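Local coordinates for protein sugar isomerase (Sinorhizobium meliloti, PDB 3QC0) that binds zinc inside a TIM barrel of the xylose isomerase-like family and probably acts as a sugar isomerase, at residues 159-164 and 172-177; 123-128 and 139-144. One frame throughout, in Å; residues are numbered along the deposited sequence.

Overall arrangement
Contacts 1 and 2 repeat one theme in consecutive beta-alpha-beta units of a closed eight-stranded parallel barrel: a helix of the outer layer packs by apolar side chains on the strand that follows it. Both are buried, and their centres lie about 9 Å apart. Contact 2 (123-128 with 139-144) is the larger and rests on four branched residues; contact 1 (159-164 with 172-177) brings the helix closer, through an alanine, onto a single valine. The two strands are neighbours, joined by probable backbone hydrogen bonds from G173 N to L139 O and from I141 N to G173 O. Chemistry changes along each strand segment, from the apolar helix-facing side to zinc ligands, D177 and E142.

Contact 1 (159-164 and 172-177); sequences GQALDI and VGVAID
V174 meets the helix mainly with one methyl, CG1, which touches two successive helix residues, A161 and L162, in directions roughly at right angles. A161 CB lies 3.8 Å from V174 CG1, and L162 CD2 comes to 3.7 Å from the same V174 CG1. The second valine methyl joins more loosely, with V174 CG2 at 4.1 Å from L162 CD2. The leucine and valine side chains cross at about a right angle, and L162 CD2 meets both branches of the valine. V174 CG1 stands anti to its carbonyl carbon (chi1 -64°), which leaves CG2 between the backbone N and the carbonyl carbon. Because A161 has no more than a methyl to interpose, the backbones draw together here: A161 CA and V174 CA are 6.9 Å apart. Farther out, L162 also packs on A194 and Q190 of helix 187-196, and A161 touches I141 of the preceding strand. D163 makes a salt bridge with R193, tying helix 158-168 to helix 187-196. At the far end of the strand, D177 OD2 binds the zinc ion, whose site E142, H204 and E248 complete, while D177 OD1 accepts from Y179 N as the N-cap of a short helix. The contact itself is purely apolar, and the side chain of V174 is about 11 Å from the zinc ion: dispersion and exclusion of water join helix to strand, and the polar chemistry is left to the strand's end.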
loop_
_atom_site.group_PDB
_atom_site.type_symbol
_atom_site.label_atom_id
_atom_site.label_comp_id
_atom_site.label_asym_id
_atom_site.label_seq_id
_atom_site.Cartn_x
_atom_site.Cartn_y
_atom_site.Cartn_z
ATOM N N GLY A 159 -12.359 -4.855 0.135
ATOM C CA GLY A 159 -13.599 -4.316 0.630
ATOM C C GLY A 159 -14.211 -3.259 -0.282
ATOM O O GLY A 159 -15.393 -3.259 -0.542
ATOM N N GLN A 160 -13.374 -2.361 -0.786
ATOM C CA GLN A 160 -13.815 -1.342 -1.690
ATOM C C GLN A 160 -14.275 -1.986 -2.998
ATOM O O GLN A 160 -15.288 -1.584 -3.563
ATOM C CB GLN A 160 -12.680 -0.350 -1.921
ATOM C CG GLN A 160 -12.987 0.716 -2.955
ATOM C CD GLN A 160 -11.735 1.417 -3.466
ATOM O OE1 GLN A 160 -10.626 0.930 -3.243
ATOM N NE2 GLN A 160 -11.921 2.520 -4.200
ATOM N N ALA A 161 -13.490 -2.933 -3.526
ATOM C CA ALA A 161 -13.889 -3.627 -4.762
ATOM C C ALA A 161 -15.257 -4.268 -4.608
ATOM O O ALA A 161 -16.116 -4.214 -5.509
ATOM C CB ALA A 161 -12.831 -4.655 -5.182
ATOM N N LEU A 162 -15.443 -4.931 -3.477
ATOM C CA LEU A 162 -16.743 -5.567 -3.204
ATOM C C LEU A 162 -17.876 -4.554 -3.039
ATOM O O LEU A 162 -19.004 -4.806 -3.465
ATOM C CB LEU A 162 -16.626 -6.505 -1.999
ATOM C CG LEU A 162 -15.697 -7.718 -2.203
ATOM C CD1 LEU A 162 -15.427 -8.452 -0.875
ATOM C CD2 LEU A 162 -16.303 -8.702 -3.260
ATOM N N ASP A 163 -17.607 -3.409 -2.427
ATOM C CA ASP A 163 -18.587 -2.321 -2.358
ATOM C C ASP A 163 -19.050 -1.917 -3.758
ATOM O O ASP A 163 -20.248 -1.704 -4.001
ATOM C CB ASP A 163 -18.024 -1.086 -1.663
ATOM C CG ASP A 163 -17.879 -1.251 -0.154
ATOM O OD1 ASP A 163 -18.361 -2.237 0.466
ATOM O OD2 ASP A 163 -17.216 -0.341 0.425
ATOM N N ILE A 164 -18.116 -1.848 -4.701
ATOM C CA ILE A 164 -18.479 -1.495 -6.051
ATOM C C ILE A 164 -19.316 -2.612 -6.676
ATOM O O ILE A 164 -20.277 -2.313 -7.363
ATOM C CB ILE A 164 -17.221 -1.199 -6.915
ATOM C CG1 ILE A 164 -16.433 -0.004 -6.334
ATOM C CG2 ILE A 164 -17.588 -1.025 -8.415
ATOM C CD1 ILE A 164 -15.032 0.197 -6.927
ATOM N N VAL A 172 -20.357 -8.514 -12.384
ATOM C CA VAL A 172 -19.096 -7.960 -11.923
ATOM C C VAL A 172 -18.707 -8.639 -10.608
ATOM O O VAL A 172 -19.510 -8.802 -9.678
ATOM C CB VAL A 172 -19.088 -6.400 -11.903
ATOM C CG1 VAL A 172 -20.110 -5.813 -10.922
ATOM C CG2 VAL A 172 -17.653 -5.858 -11.610
ATOM N N GLY A 173 -17.446 -9.074 -10.567
ATOM C CA GLY A 173 -16.878 -9.717 -9.394
ATOM C C GLY A 173 -15.481 -9.193 -9.154
ATOM O O GLY A 173 -15.151 -8.096 -9.605
ATOM N N VAL A 174 -14.672 -10.008 -8.488
ATOM C CA VAL A 174 -13.315 -9.605 -8.109
ATOM C C VAL A 174 -12.258 -10.623 -8.525
ATOM O O VAL A 174 -12.502 -11.830 -8.516
ATOM C CB VAL A 174 -13.218 -9.294 -6.561
ATOM C CG1 VAL A 174 -14.093 -8.093 -6.184
ATOM C CG2 VAL A 174 -13.527 -10.544 -5.685
ATOM N N ALA A 175 -11.071 -10.125 -8.849
ATOM C CA ALA A 175 -9.863 -10.911 -8.962
ATOM C C ALA A 175 -9.015 -10.629 -7.728
ATOM O O ALA A 175 -8.674 -9.485 -7.454
ATOM C CB ALA A 175 -9.069 -10.522 -10.242
ATOM N N ILE A 176 -8.697 -11.692 -7.011
ATOM C CA ILE A 176 -7.936 -11.599 -5.765
ATOM C C ILE A 176 -6.496 -11.988 -6.038
ATOM O O ILE A 176 -6.187 -13.164 -6.251
ATOM C CB ILE A 176 -8.569 -12.457 -4.622
ATOM C CG1 ILE A 176 -10.057 -12.106 -4.382
ATOM C CG2 ILE A 176 -7.729 -12.287 -3.315
ATOM C CD1 ILE A 176 -10.756 -13.029 -3.383
ATOM N N ASP A 177 -5.620 -10.984 -6.081
ATOM C CA ASP A 177 -4.191 -11.175 -6.375
ATOM C C ASP A 177 -3.457 -10.957 -5.075
ATOM O O ASP A 177 -3.581 -9.902 -4.466
ATOM C CB ASP A 177 -3.777 -10.173 -7.449
ATOM C CG ASP A 177 -2.325 -10.278 -7.871
ATOM O OD1 ASP A 177 -1.487 -10.668 -7.043
ATOM O OD2 ASP A 177 -2.047 -9.947 -9.053
#

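Contact 2 (123-128 and 139-144); sequences EGIAAV and LAIEPL
L139 pushes its CD1 methyl out from the barrel strand toward the notch between I125 and V128, about one helical turn apart on helix 114-135. L139 CD1 lies 4.0 Å from V128 CG1 and 4.1 Å from I125 CG2, so the two beta-branched residues flank a single leucine tip. V128 CG1 stands anti to its backbone N (chi1 175°), pointing this methyl at the leucine. I125 and L139 lie alongside one another, pointing in opposing senses, and the isoleucine goes on to a second partner. There, I125 CD1 to I141 CD1, at 3.7 Å, is the closest approach across the two segments; I141 CG1 is just behind, 3.8 Å from I125 CD1. I125 thus divides its two branches, CG2 serving L139 and the longer CD1 arm serving I141, while A140 between them faces the other way. Helix and strand run nearly antiparallel (168°), their axes 11.0 Å apart at closest approach, a spacing spanned by these large side chains. Just past I141, E142 OE2 binds the zinc ion. The packing extends to both flanks: V128 reaches I82 and V89 of helix 75-94, whereas I125 touches L168 and I141 touches I164 of helix 158-168. Beneath them, strand 139-141 is hydrogen-bonded through its backbone to strand 100-103 at L100 and L102, and by its other edge to strand 172-177.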
loop_
_atom_site.group_PDB
_atom_site.type_symbol
_atom_site.label_atom_id
_atom_site.label_comp_id
_atom_site.label_asym_id
_atom_site.label_seq_id
_atom_site.Cartn_x
_atom_site.Cartn_y
_atom_site.Cartn_z
ATOM N N GLU A 123 -18.705 4.518 -12.515
ATOM C CA GLU A 123 -19.476 4.900 -13.678
ATOM C C GLU A 123 -18.973 4.213 -14.948
ATOM O O GLU A 123 -19.760 3.795 -15.801
ATOM C CB GLU A 123 -19.418 6.405 -13.873
ATOM C CG GLU A 123 -20.141 7.225 -12.849
ATOM C CD GLU A 123 -19.834 8.752 -12.996
ATOM O OE1 GLU A 123 -19.033 9.179 -13.875
ATOM O OE2 GLU A 123 -20.392 9.515 -12.210
ATOM N N GLY A 124 -17.669 4.045 -15.046
ATOM C CA GLY A 124 -17.069 3.414 -16.212
ATOM C C GLY A 124 -17.428 1.942 -16.280
ATOM O O GLY A 124 -17.795 1.403 -17.355
ATOM N N ILE A 125 -17.304 1.239 -15.144
ATOM C CA ILE A 125 -17.723 -0.181 -15.059
ATOM C C ILE A 125 -19.190 -0.323 -15.396
ATOM O O ILE A 125 -19.561 -1.191 -16.193
ATOM C CB ILE A 125 -17.362 -0.848 -13.740
ATOM C CG1 ILE A 125 -15.834 -0.741 -13.512
ATOM C CG2 ILE A 125 -17.804 -2.298 -13.725
ATOM C CD1 ILE A 125 -15.401 -1.174 -12.068
ATOM N N ALA A 126 -20.008 0.568 -14.860
ATOM C CA ALA A 126 -21.434 0.535 -15.154
ATOM C C ALA A 126 -21.723 0.700 -16.648
ATOM O O ALA A 126 -22.633 0.050 -17.179
ATOM C CB ALA A 126 -22.152 1.601 -14.398
ATOM N N ALA A 127 -20.915 1.520 -17.319
ATOM C CA ALA A 127 -21.079 1.786 -18.745
ATOM C C ALA A 127 -20.705 0.569 -19.593
ATOM O O ALA A 127 -21.304 0.331 -20.659
ATOM C CB ALA A 127 -20.260 3.030 -19.196
ATOM N N VAL A 128 -19.709 -0.188 -19.130
ATOM C CA VAL A 128 -19.210 -1.372 -19.820
ATOM C C VAL A 128 -20.095 -2.606 -19.560
ATOM O O VAL A 128 -20.205 -3.484 -20.414
ATOM C CB VAL A 128 -17.742 -1.671 -19.411
ATOM C CG1 VAL A 128 -17.221 -3.001 -20.041
ATOM C CG2 VAL A 128 -16.826 -0.479 -19.788
ATOM N N LEU A 139 -16.837 -9.408 -15.515
ATOM C CA LEU A 139 -15.839 -8.363 -15.271
ATOM C C LEU A 139 -15.263 -8.595 -13.890
ATOM O O LEU A 139 -16.007 -8.642 -12.921
ATOM C CB LEU A 139 -16.476 -6.974 -15.347
ATOM C CG LEU A 139 -17.062 -6.598 -16.726
ATOM C CD1 LEU A 139 -17.666 -5.168 -16.705
ATOM C CD2 LEU A 139 -16.028 -6.771 -17.882
ATOM N N ALA A 140 -13.944 -8.680 -13.790
ATOM C CA ALA A 140 -13.265 -8.916 -12.517
ATOM C C ALA A 140 -12.511 -7.672 -12.113
ATOM O O ALA A 140 -11.439 -7.390 -12.654
ATOM C CB ALA A 140 -12.293 -10.122 -12.626
ATOM N N ILE A 141 -13.063 -6.927 -11.159
ATOM C CA ILE A 141 -12.342 -5.798 -10.562
ATOM C C ILE A 141 -11.189 -6.367 -9.758
ATOM O O ILE A 141 -11.393 -7.176 -8.830
ATOM C CB ILE A 141 -13.258 -4.977 -9.631
ATOM C CG1 ILE A 141 -14.504 -4.444 -10.350
ATOM C CG2 ILE A 141 -12.454 -3.828 -8.953
ATOM C CD1 ILE A 141 -15.525 -3.760 -9.418
ATOM N N GLU A 142 -9.991 -5.922 -10.097
ATOM C CA GLU A 142 -8.778 -6.353 -9.378
ATOM C C GLU A 142 -8.365 -5.210 -8.444
ATOM O O GLU A 142 -7.848 -4.204 -8.897
ATOM C CB GLU A 142 -7.648 -6.690 -10.347
ATOM C CG GLU A 142 -6.505 -7.428 -9.657
ATOM C CD GLU A 142 -5.305 -7.658 -10.536
ATOM O OE1 GLU A 142 -5.151 -6.912 -11.505
ATOM O OE2 GLU A 142 -4.544 -8.590 -10.222
ATOM N N PRO A 143 -8.667 -5.329 -7.140
ATOM C CA PRO A 143 -8.044 -4.303 -6.259
ATOM C C PRO A 143 -6.528 -4.412 -6.392
ATOM O O PRO A 143 -5.987 -5.527 -6.403
ATOM C CB PRO A 143 -8.546 -4.676 -4.859
ATOM C CG PRO A 143 -8.921 -6.128 -4.955
ATOM C CD PRO A 143 -9.423 -6.326 -6.382
ATOM N N LEU A 144 -5.870 -3.263 -6.477
ATOM C CA LEU A 144 -4.438 -3.183 -6.681
ATOM C C LEU A 144 -3.794 -2.660 -5.405
ATOM O O LEU A 144 -4.401 -1.931 -4.622
ATOM C CB LEU A 144 -4.051 -2.282 -7.854
ATOM C CG LEU A 144 -3.494 -3.026 -9.083
ATOM C CD1 LEU A 144 -4.542 -3.939 -9.758
ATOM C CD2 LEU A 144 -2.846 -2.018 -10.031
#